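Local coordinates for protein TRAP dicarboxylate transporter, DctP subunit (Anaerococcus prevoti, PDB 4N91) that binds D-glucuronate in its alpha and beta forms, probably as the solute-binding component of a TRAP-type transporter, at residues H43-F52 and F266-W277; Q77-Q85 and C92-F102. All coordinates share one frame; numbering follows the deposited sequence.

In the fold
Contacts 1 and 2 pack helices on the same five-stranded sheet, their centres about 19 Å apart. Contact 1 lays helix 44-60 against the long helix 256-290. Contact 2 sets helix 77-86 against strand 91-95 and the turns that follow it, and along the chain it is nested inside the loop that contact 1 closes. Val93 joins them: its CG2 lies 4.0 Å from Thr45 CG2 and 4.3 Å from Leu49 CD1. Both reach toward the glucuronate pocket, to different depths. Gln77 of contact 2 hydrogen-bonds the sugar directly, whereas the His43 side chain of contact 1 stays about 5 Å from it and comes within about 3 Å of the side chain of Gln39, a binding residue, both measured between nearest atoms.

Contact 1: residues H43-F52 and F266-W277; sequences HPTHLGLLAF and FKVLNEVQRKEW
Phe52 and Phe266 lie side by side and point the same way, their ring planes only 7° apart but slid so far that the rings barely overlap; the closest atoms are CE1 of Phe52 and CE1 of Phe266, 3.6 Å apart. One helical turn on, Leu269 has its CG anti to the backbone N (chi1 166°), which turns the side chain onto helix 44-60, with CD1 3.4 Å from Gly48 C and beside Leu49 CD2. With no side chain at Gly48, the backbones approach to 4.4 Å between the CA atoms of Gly48 and Gln273. This is a close, near-antiparallel helix pair, axes 7.7 Å apart at an angle of 147°, within the periplasmic-binding-protein fold; strands 64-69 and 143-149 border its inner side. Toward the partly exposed margin, Ala51 CB sits 3.8 Å from Val272 CG2, and Leu47 crosses Glu276 at about a right angle. Gln273 CG lies 3.6 Å from Pro44 O; the bend at chi2 turns the amide, whose NE2 hydrogen-bonds Asp150 O. At the N-terminus of helix 44-60, Pro44 CG packs on Trp277 CE3, and His43 NE2 approaches the edge of the indole at CZ3 (3.9 Å). His43 ND1 caps the helix by accepting from Thr45 N.

Contact 2: residues Q77-Q85 and C92-F102; sequences QIDMVQLTQ and CVASNAILETF. With BDP (beta-D-glucopyranuronic acid), chain C.
Gln77 reaches across to Ser95, whose backbone N donates to Gln77 OE1 at 2.9 Å; the bond is straight at the hydrogen (169°), although the donor stands above the carbonyl plane. The other end of the same amide faces the sugar: Gln77 NE2 donates to O3 of beta-D-glucuronate at 3.0 Å and also to a water that donates to Val93 O. Three bonds hold the amide's rotation, one accepted by OE1 and two donated by NE2. With an alanine in place of Gln77, sugar O3 and Ser95 N would probably lose this partner and a gap would open beside Ala94.

Behind this polar end the packing is tight. Val81 has CG1 anti to the backbone N (chi1 174°), placing that methyl over one face of the Phe102 ring, 3.8 Å from its centroid, a CH-pi contact. Its CG2 turns instead to Ala94 CB (3.7 Å) and Ile98 CD1. Cys92 SG lies 4.0 Å from CB of Met80, which is a selenomethionine. Gln85 OE1 meets the Phe102 ring at its edge, 3.5 Å from CE2, with amide and ring planes nearly perpendicular, while its NE2 hydrogen-bonds Gly141 O. Toward solvent the contact thins: Ile78 CD1 touches the Phe102 edge at CE1 (4.0 Å), and the exposed Gln82 comes no nearer than 4.5 Å, from its CG to Phe102 CZ.

Strand 91-95 runs between strands 31-36 and 242-247 in the five-stranded sheet; the axis of residues 77-85 makes 128° with that of strand residues 92-95. Phe143 of strand 143-149 packs on Val81 and Leu99, and helix 180-188 touches Thr101.

Contact 1: residues H43-F52 and F266-W277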
loop_
_atom_site.group_PDB
_atom_site.type_symbol
_atom_site.label_atom_id
_atom_site.label_comp_id
_atom_site.label_asym_id
_atom_site.label_seq_id
_atom_site.Cartn_x
_atom_site.Cartn_y
_atom_site.Cartn_z
ATOM N N HIS A 43 5.745 -2.489 -13.137
ATOM C CA HIS A 43 5.053 -1.645 -12.175
ATOM C C HIS A 43 5.994 -0.524 -11.682
ATOM O O HIS A 43 7.181 -0.736 -11.550
ATOM C CB HIS A 43 4.618 -2.559 -11.018
ATOM C CG HIS A 43 3.731 -1.906 -10.009
ATOM N ND1 HIS A 43 4.225 -1.056 -9.047
ATOM C CD2 HIS A 43 2.403 -2.005 -9.781
ATOM C CE1 HIS A 43 3.234 -0.644 -8.273
ATOM N NE2 HIS A 43 2.117 -1.219 -8.698
ATOM N N PRO A 44 5.454 0.672 -11.384
ATOM C CA PRO A 44 6.239 1.787 -10.814
ATOM C C PRO A 44 7.200 1.409 -9.694
ATOM O O PRO A 44 8.287 1.953 -9.577
ATOM C CB PRO A 44 5.154 2.720 -10.299
ATOM C CG PRO A 44 4.071 2.544 -11.314
ATOM C CD PRO A 44 4.039 1.049 -11.534
ATOM N N THR A 45 6.771 0.544 -8.793
ATOM C CA THR A 45 7.638 0.089 -7.709
ATOM C C THR A 45 8.875 -0.626 -8.177
ATOM O O THR A 45 9.957 -0.407 -7.639
ATOM C CB THR A 45 6.794 -0.766 -6.735
ATOM O OG1 THR A 45 5.829 0.089 -6.134
ATOM C CG2 THR A 45 7.665 -1.430 -5.672
ATOM N N HIS A 46 8.756 -1.480 -9.194
ATOM C CA HIS A 46 9.938 -2.109 -9.741
ATOM C C HIS A 46 10.853 -1.064 -10.407
ATOM O O HIS A 46 12.060 -1.086 -10.204
ATOM C CB HIS A 46 9.586 -3.221 -10.732
ATOM C CG HIS A 46 10.768 -4.028 -11.148
ATOM N ND1 HIS A 46 11.469 -4.838 -10.282
ATOM C CD2 HIS A 46 11.412 -4.112 -12.334
ATOM C CE1 HIS A 46 12.481 -5.397 -10.913
ATOM N NE2 HIS A 46 12.457 -4.988 -12.167
ATOM N N LEU A 47 10.262 -0.133 -11.159
ATOM C CA LEU A 47 11.036 0.903 -11.839
ATOM C C LEU A 47 11.745 1.775 -10.804
ATOM O O LEU A 47 12.906 2.132 -10.990
ATOM C CB LEU A 47 10.148 1.758 -12.728
ATOM C CG LEU A 47 9.346 0.984 -13.773
ATOM C CD1 LEU A 47 8.448 1.931 -14.560
ATOM C CD2 LEU A 47 10.268 0.236 -14.681
ATOM N N GLY A 48 11.059 2.123 -9.721
ATOM C CA GLY A 48 11.708 2.869 -8.654
ATOM C C GLY A 48 12.860 2.099 -8.020
ATOM O O GLY A 48 13.935 2.648 -7.721
ATOM N N LEU A 49 12.650 0.816 -7.781
ATOM C CA LEU A 49 13.706 0.031 -7.145
ATOM C C LEU A 49 14.903 -0.174 -8.070
ATOM O O LEU A 49 16.049 -0.225 -7.606
ATOM C CB LEU A 49 13.157 -1.288 -6.599
ATOM C CG LEU A 49 12.247 -1.186 -5.374
ATOM C CD1 LEU A 49 11.520 -2.476 -5.111
ATOM C CD2 LEU A 49 13.054 -0.772 -4.149
ATOM N N LEU A 50 14.667 -0.264 -9.374
ATOM C CA LEU A 50 15.763 -0.334 -10.327
ATOM C C LEU A 50 16.558 0.983 -10.267
ATOM O O LEU A 50 17.786 0.989 -10.379
ATOM C CB LEU A 50 15.261 -0.577 -11.747
ATOM C CG LEU A 50 14.737 -1.991 -12.046
ATOM C CD1 LEU A 50 14.305 -2.074 -13.498
ATOM C CD2 LEU A 50 15.793 -3.039 -11.728
ATOM N N ALA A 51 15.861 2.099 -10.092
ATOM C CA ALA A 51 16.553 3.401 -9.970
ATOM C C ALA A 51 17.383 3.462 -8.676
ATOM O O ALA A 51 18.522 3.945 -8.653
ATOM C CB ALA A 51 15.553 4.525 -10.028
ATOM N N PHE A 52 16.809 2.952 -7.597
ATOM C CA PHE A 52 17.527 2.770 -6.335
ATOM C C PHE A 52 18.818 1.970 -6.533
ATOM O O PHE A 52 19.907 2.393 -6.093
ATOM C CB PHE A 52 16.597 2.065 -5.341
ATOM C CG PHE A 52 17.285 1.551 -4.096
ATOM C CD1 PHE A 52 17.672 2.415 -3.092
ATOM C CD2 PHE A 52 17.518 0.194 -3.931
ATOM C CE1 PHE A 52 18.309 1.941 -1.932
ATOM C CE2 PHE A 52 18.145 -0.285 -2.771
ATOM C CZ PHE A 52 18.544 0.590 -1.784
ATOM N N PHE A 266 16.996 5.881 -1.158
ATOM C CA PHE A 266 15.600 5.736 -0.777
ATOM C C PHE A 266 14.785 6.940 -1.261
ATOM O O PHE A 266 13.609 6.807 -1.602
ATOM C CB PHE A 266 15.476 5.613 0.743
ATOM C CG PHE A 266 16.116 4.382 1.331
ATOM C CD1 PHE A 266 16.080 3.162 0.680
ATOM C CD2 PHE A 266 16.751 4.459 2.569
ATOM C CE1 PHE A 266 16.663 2.028 1.252
ATOM C CE2 PHE A 266 17.327 3.328 3.134
ATOM C CZ PHE A 266 17.306 2.135 2.469
ATOM N N LYS A 267 15.391 8.126 -1.260
ATOM C CA LYS A 267 14.721 9.320 -1.741
ATOM C C LYS A 267 14.508 9.211 -3.237
ATOM O O LYS A 267 13.453 9.551 -3.758
ATOM C CB LYS A 267 15.537 10.564 -1.425
ATOM C CG LYS A 267 14.791 11.833 -1.754
ATOM C CD LYS A 267 15.640 13.082 -1.442
ATOM C CE LYS A 267 16.216 13.060 -0.027
ATOM N NZ LYS A 267 17.109 14.242 0.209
ATOM N N VAL A 268 15.521 8.735 -3.942
ATOM C CA VAL A 268 15.382 8.513 -5.389
ATOM C C VAL A 268 14.272 7.508 -5.688
ATOM O O VAL A 268 13.479 7.697 -6.617
ATOM C CB VAL A 268 16.720 8.023 -6.016
ATOM C CG1 VAL A 268 16.516 7.566 -7.458
ATOM C CG2 VAL A 268 17.741 9.143 -5.962
ATOM N N LEU A 269 14.238 6.437 -4.913
ATOM C CA LEU A 269 13.189 5.419 -5.011
ATOM C C LEU A 269 11.801 6.053 -4.905
ATOM O O LEU A 269 10.923 5.842 -5.738
ATOM C CB LEU A 269 13.391 4.414 -3.883
ATOM C CG LEU A 269 12.256 3.454 -3.589
ATOM C CD1 LEU A 269 11.842 2.662 -4.811
ATOM C CD2 LEU A 269 12.719 2.508 -2.459
ATOM N N ASN A 270 11.620 6.854 -3.865
ATOM C CA ASN A 270 10.353 7.548 -3.652
ATOM C C ASN A 270 10.010 8.422 -4.864
ATOM O O ASN A 270 8.890 8.393 -5.383
ATOM C CB ASN A 270 10.452 8.383 -2.371
ATOM C CG ASN A 270 9.250 9.275 -2.145
ATOM O OD1 ASN A 270 9.251 10.447 -2.514
ATOM N ND2 ASN A 270 8.224 8.729 -1.526
ATOM N N GLU A 271 10.969 9.204 -5.320
ATOM C CA GLU A 271 10.727 10.142 -6.417
ATOM C C GLU A 271 10.406 9.456 -7.738
ATOM O O GLU A 271 9.464 9.846 -8.429
ATOM C CB GLU A 271 11.934 11.054 -6.591
ATOM C CG GLU A 271 12.109 12.000 -5.391
ATOM C CD GLU A 271 13.474 12.604 -5.302
ATOM O OE1 GLU A 271 14.402 12.110 -5.971
ATOM O OE2 GLU A 271 13.629 13.624 -4.578
ATOM N N VAL A 272 11.168 8.426 -8.074
ATOM C CA VAL A 272 10.982 7.739 -9.350
ATOM C C VAL A 272 9.701 6.935 -9.338
ATOM O O VAL A 272 8.923 7.001 -10.284
ATOM C CB VAL A 272 12.186 6.837 -9.684
ATOM C CG1 VAL A 272 11.893 5.977 -10.889
ATOM C CG2 VAL A 272 13.426 7.700 -9.929
ATOM N N GLN A 273 9.430 6.230 -8.243
ATOM C CA GLN A 273 8.166 5.507 -8.123
ATOM C C GLN A 273 6.948 6.411 -8.250
ATOM O O GLN A 273 5.997 6.075 -8.949
ATOM C CB GLN A 273 8.107 4.749 -6.806
ATOM C CG GLN A 273 7.006 3.724 -6.770
ATOM C CD GLN A 273 5.667 4.250 -6.337
ATOM O OE1 GLN A 273 5.533 5.389 -5.874
ATOM N NE2 GLN A 273 4.644 3.388 -6.455
ATOM N N ARG A 274 6.989 7.569 -7.603
ATOM C CA ARG A 274 5.853 8.481 -7.660
ATOM C C ARG A 274 5.645 9.059 -9.064
ATOM O O ARG A 274 4.503 9.177 -9.529
ATOM C CB ARG A 274 6.013 9.583 -6.615
ATOM C CG ARG A 274 5.768 9.092 -5.232
ATOM C CD ARG A 274 6.331 10.023 -4.187
ATOM N NE ARG A 274 5.612 11.294 -4.155
ATOM C CZ ARG A 274 5.880 12.265 -3.287
ATOM N NH1 ARG A 274 6.869 12.140 -2.409
ATOM N NH2 ARG A 274 5.150 13.357 -3.296
ATOM N N LYS A 275 6.730 9.386 -9.758
ATOM C CA LYS A 275 6.618 9.879 -11.135
ATOM C C LYS A 275 6.046 8.800 -12.035
ATOM O O LYS A 275 5.162 9.043 -12.882
ATOM C CB LYS A 275 7.986 10.304 -11.640
ATOM C CG LYS A 275 8.065 10.769 -13.100
ATOM C CD LYS A 275 8.360 9.605 -14.048
ATOM C CE LYS A 275 8.863 10.063 -15.400
ATOM N NZ LYS A 275 9.066 8.913 -16.320
ATOM N N GLU A 276 6.534 7.582 -11.850
ATOM C CA GLU A 276 6.082 6.478 -12.702
ATOM C C GLU A 276 4.656 6.089 -12.376
ATOM O O GLU A 276 3.915 5.641 -13.256
ATOM C CB GLU A 276 7.031 5.281 -12.570
ATOM C CG GLU A 276 8.424 5.550 -13.094
ATOM C CD GLU A 276 8.505 5.755 -14.598
ATOM O OE1 GLU A 276 7.505 5.558 -15.327
ATOM O OE2 GLU A 276 9.598 6.106 -15.070
ATOM N N TRP A 277 4.264 6.266 -11.122
ATOM C CA TRP A 277 2.906 5.951 -10.687
ATOM C C TRP A 277 1.885 6.757 -11.480
ATOM O O TRP A 277 0.894 6.226 -11.969
ATOM C CB TRP A 277 2.727 6.208 -9.187
ATOM C CG TRP A 277 1.332 5.921 -8.812
ATOM C CD1 TRP A 277 0.322 6.828 -8.604
ATOM C CD2 TRP A 277 0.746 4.627 -8.663
ATOM N NE1 TRP A 277 -0.849 6.169 -8.329
ATOM C CE2 TRP A 277 -0.617 4.817 -8.376
ATOM C CE3 TRP A 277 1.242 3.317 -8.755
ATOM C CZ2 TRP A 277 -1.491 3.751 -8.181
ATOM C CZ3 TRP A 277 0.372 2.267 -8.559
ATOM C CH2 TRP A 277 -0.976 2.493 -8.270
#

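Contact 2: residues Q77-Q85 and C92-F102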
loop_
_atom_site.group_PDB
_atom_site.type_symbol
_atom_site.label_atom_id
_atom_site.label_comp_id
_atom_site.label_asym_id
_atom_site.label_seq_id
_atom_site.Cartn_x
_atom_site.Cartn_y
_atom_site.Cartn_z
ATOM N N GLN A 77 3.744 -10.818 0.519
ATOM C CA GLN A 77 4.217 -9.699 1.307
ATOM C C GLN A 77 4.416 -10.072 2.782
ATOM O O GLN A 77 5.411 -9.701 3.422
ATOM C CB GLN A 77 3.224 -8.548 1.185
ATOM C CG GLN A 77 3.844 -7.274 0.992
ATOM C CD GLN A 77 2.833 -6.199 0.666
ATOM O OE1 GLN A 77 1.943 -5.944 1.453
ATOM N NE2 GLN A 77 3.000 -5.547 -0.461
ATOM N N ILE A 78 3.471 -10.822 3.330
ATOM C CA ILE A 78 3.620 -11.295 4.715
ATOM C C ILE A 78 4.890 -12.121 4.908
ATOM O O ILE A 78 5.589 -11.901 5.896
ATOM C CB ILE A 78 2.400 -12.124 5.184
ATOM C CG1 ILE A 78 1.367 -11.190 5.781
ATOM C CG2 ILE A 78 2.820 -13.139 6.236
ATOM C CD1 ILE A 78 1.780 -10.593 7.165
ATOM N N ASP A 79 5.189 -13.031 3.973
ATOM C CA ASP A 79 6.434 -13.836 3.917
ATOM C C ASP A 79 7.642 -12.849 3.993
ATOM O O ASP A 79 8.563 -13.001 4.808
ATOM C CB ASP A 79 6.583 -14.618 2.568
ATOM C CG ASP A 79 5.697 -15.894 2.430
ATOM O OD1 ASP A 79 5.099 -16.382 3.428
ATOM O OD2 ASP A 79 5.610 -16.423 1.253
HETATM N N MSE A 80 7.620 -11.838 3.123
HETATM C CA MSE A 80 8.758 -10.924 2.970
HETATM C C MSE A 80 8.988 -10.062 4.205
HETATM O O MSE A 80 10.136 -9.816 4.567
HETATM C CB MSE A 80 8.584 -10.034 1.732
HETATM C CG MSE A 80 8.698 -10.809 0.458
HETATM SE SE MSE A 80 8.794 -9.617 -1.105
HETATM C CE MSE A 80 6.879 -9.229 -1.270
ATOM N N VAL A 81 7.926 -9.585 4.843
ATOM C CA VAL A 81 8.096 -8.775 6.049
ATOM C C VAL A 81 8.819 -9.622 7.109
ATOM O O VAL A 81 9.744 -9.137 7.785
ATOM C CB VAL A 81 6.783 -8.250 6.591
ATOM C CG1 VAL A 81 6.983 -7.528 7.937
ATOM C CG2 VAL A 81 6.146 -7.301 5.590
ATOM N N GLN A 82 8.420 -10.891 7.235
ATOM C CA GLN A 82 9.056 -11.774 8.207
ATOM C C GLN A 82 10.520 -12.057 7.867
ATOM O O GLN A 82 11.363 -12.121 8.772
ATOM C CB GLN A 82 8.234 -13.067 8.382
ATOM C CG GLN A 82 6.880 -12.790 9.021
ATOM C CD GLN A 82 5.998 -14.013 9.094
ATOM O OE1 GLN A 82 5.759 -14.560 10.178
ATOM N NE2 GLN A 82 5.498 -14.451 7.935
ATOM N N LEU A 83 10.842 -12.187 6.586
ATOM C CA LEU A 83 12.226 -12.366 6.157
ATOM C C LEU A 83 13.031 -11.098 6.420
ATOM O O LEU A 83 14.244 -11.156 6.643
ATOM C CB LEU A 83 12.316 -12.712 4.683
ATOM C CG LEU A 83 11.728 -14.067 4.289
ATOM C CD1 LEU A 83 11.799 -14.229 2.766
ATOM C CD2 LEU A 83 12.473 -15.192 5.010
ATOM N N THR A 84 12.361 -9.953 6.380
ATOM C CA THR A 84 13.053 -8.676 6.644
ATOM C C THR A 84 13.336 -8.546 8.136
ATOM O O THR A 84 14.392 -8.051 8.539
ATOM C CB THR A 84 12.228 -7.484 6.132
ATOM O OG1 THR A 84 11.989 -7.653 4.728
ATOM C CG2 THR A 84 12.964 -6.179 6.368
ATOM N N GLN A 85 12.404 -9.019 8.958
ATOM C CA GLN A 85 12.599 -9.024 10.407
ATOM C C GLN A 85 13.861 -9.774 10.829
ATOM O O GLN A 85 14.552 -9.343 11.751
ATOM C CB GLN A 85 11.407 -9.665 11.110
ATOM C CG GLN A 85 10.147 -8.847 11.156
ATOM C CD GLN A 85 9.053 -9.550 11.945
ATOM O OE1 GLN A 85 8.492 -10.566 11.507
ATOM N NE2 GLN A 85 8.768 -9.032 13.120
ATOM N N CYS A 92 12.223 -4.693 1.926
ATOM C CA CYS A 92 11.080 -5.070 1.102
ATOM C C CYS A 92 10.033 -3.995 1.098
ATOM O O CYS A 92 10.107 -3.022 1.836
ATOM C CB CYS A 92 10.496 -6.391 1.540
ATOM S SG CYS A 92 9.391 -6.369 2.971
ATOM N N VAL A 93 9.045 -4.179 0.234
ATOM C CA VAL A 93 7.923 -3.265 0.177
ATOM C C VAL A 93 6.718 -3.967 0.747
ATOM O O VAL A 93 6.387 -5.066 0.315
ATOM C CB VAL A 93 7.633 -2.819 -1.283
ATOM C CG1 VAL A 93 6.410 -1.924 -1.342
ATOM C CG2 VAL A 93 8.809 -2.067 -1.858
ATOM N N ALA A 94 6.057 -3.310 1.693
ATOM C CA ALA A 94 4.846 -3.842 2.299
ATOM C C ALA A 94 3.767 -2.774 2.355
ATOM O O ALA A 94 4.043 -1.622 2.675
ATOM C CB ALA A 94 5.139 -4.328 3.709
ATOM N N SER A 95 2.526 -3.146 2.067
ATOM C CA SER A 95 1.433 -2.210 2.233
ATOM C C SER A 95 1.268 -1.871 3.698
ATOM O O SER A 95 1.405 -2.728 4.578
ATOM C CB SER A 95 0.125 -2.800 1.712
ATOM O OG SER A 95 -0.957 -1.916 1.919
ATOM N N ASN A 96 0.979 -0.615 3.965
ATOM C CA ASN A 96 0.712 -0.183 5.333
ATOM C C ASN A 96 -0.393 -1.044 5.965
ATOM O O ASN A 96 -0.437 -1.234 7.189
ATOM C CB ASN A 96 0.282 1.269 5.310
ATOM C CG ASN A 96 0.330 1.911 6.661
ATOM O OD1 ASN A 96 1.377 2.366 7.097
ATOM N ND2 ASN A 96 -0.799 1.946 7.335
ATOM N N ALA A 97 -1.299 -1.546 5.125
ATOM C CA ALA A 97 -2.426 -2.345 5.603
ATOM C C ALA A 97 -1.956 -3.489 6.501
ATOM O O ALA A 97 -2.610 -3.815 7.483
ATOM C CB ALA A 97 -3.233 -2.890 4.423
ATOM N N ILE A 98 -0.861 -4.149 6.140
ATOM C CA ILE A 98 -0.432 -5.314 6.900
ATOM C C ILE A 98 0.520 -4.987 8.040
ATOM O O ILE A 98 0.692 -5.773 8.955
ATOM C CB ILE A 98 0.164 -6.440 6.022
ATOM C CG1 ILE A 98 1.509 -6.032 5.450
ATOM C CG2 ILE A 98 -0.851 -6.891 4.901
ATOM C CD1 ILE A 98 2.291 -7.183 4.863
ATOM N N LEU A 99 1.107 -3.797 8.028
ATOM C CA LEU A 99 2.078 -3.448 9.056
ATOM C C LEU A 99 1.413 -3.214 10.405
ATOM O O LEU A 99 2.056 -3.353 11.436
ATOM C CB LEU A 99 2.896 -2.246 8.648
ATOM C CG LEU A 99 3.796 -2.513 7.429
ATOM C CD1 LEU A 99 4.545 -1.248 7.074
ATOM C CD2 LEU A 99 4.769 -3.649 7.669
ATOM N N GLU A 100 0.118 -2.909 10.405
ATOM C CA GLU A 100 -0.613 -2.735 11.659
ATOM C C GLU A 100 -0.640 -3.980 12.534
ATOM O O GLU A 100 -0.893 -3.874 13.710
ATOM C CB GLU A 100 -2.039 -2.243 11.388
ATOM C CG GLU A 100 -2.916 -3.242 10.673
ATOM C CD GLU A 100 -4.341 -2.747 10.426
ATOM O OE1 GLU A 100 -4.602 -1.515 10.497
ATOM O OE2 GLU A 100 -5.199 -3.611 10.146
ATOM N N THR A 101 -0.377 -5.152 11.966
ATOM C CA THR A 101 -0.325 -6.381 12.745
ATOM C C THR A 101 1.048 -6.573 13.395
ATOM O O THR A 101 1.203 -7.419 14.256
ATOM C CB THR A 101 -0.709 -7.635 11.907
ATOM O OG1 THR A 101 0.238 -7.851 10.853
ATOM C CG2 THR A 101 -2.096 -7.474 11.312
ATOM N N PHE A 102 2.020 -5.762 12.992
ATOM C CA PHE A 102 3.354 -5.786 13.579
ATOM C C PHE A 102 3.508 -4.721 14.658
ATOM O O PHE A 102 4.244 -4.921 15.622
ATOM C CB PHE A 102 4.437 -5.633 12.489
ATOM C CG PHE A 102 4.509 -6.818 11.577
ATOM C CD1 PHE A 102 3.627 -6.943 10.518
ATOM C CD2 PHE A 102 5.410 -7.843 11.814
ATOM C CE1 PHE A 102 3.664 -8.070 9.692
ATOM C CE2 PHE A 102 5.446 -8.960 10.993
ATOM C CZ PHE A 102 4.581 -9.064 9.936
HETATM C C1 BDP C . -1.462 -2.758 -4.023
HETATM C C2 BDP C . -0.334 -2.419 -3.162
HETATM C C3 BDP C . 0.391 -3.664 -2.740
HETATM C C4 BDP C . -0.479 -4.559 -2.041
HETATM C C5 BDP C . -1.656 -4.856 -2.885
HETATM C C6 BDP C . -2.716 -5.697 -2.128
HETATM O O2 BDP C . 0.595 -1.771 -4.119
HETATM O O3 BDP C . 1.544 -3.312 -1.907
HETATM O O4 BDP C . 0.106 -5.686 -1.628
HETATM O O5 BDP C . -2.335 -3.617 -3.290
HETATM O O6A BDP C . -2.299 -6.775 -1.651
HETATM O O1 BDP C . -2.261 -1.554 -4.153
HETATM O O6B BDP C . -3.923 -5.383 -2.230
HETATM O O HOH W 1 5.506 -5.725 -2.112
#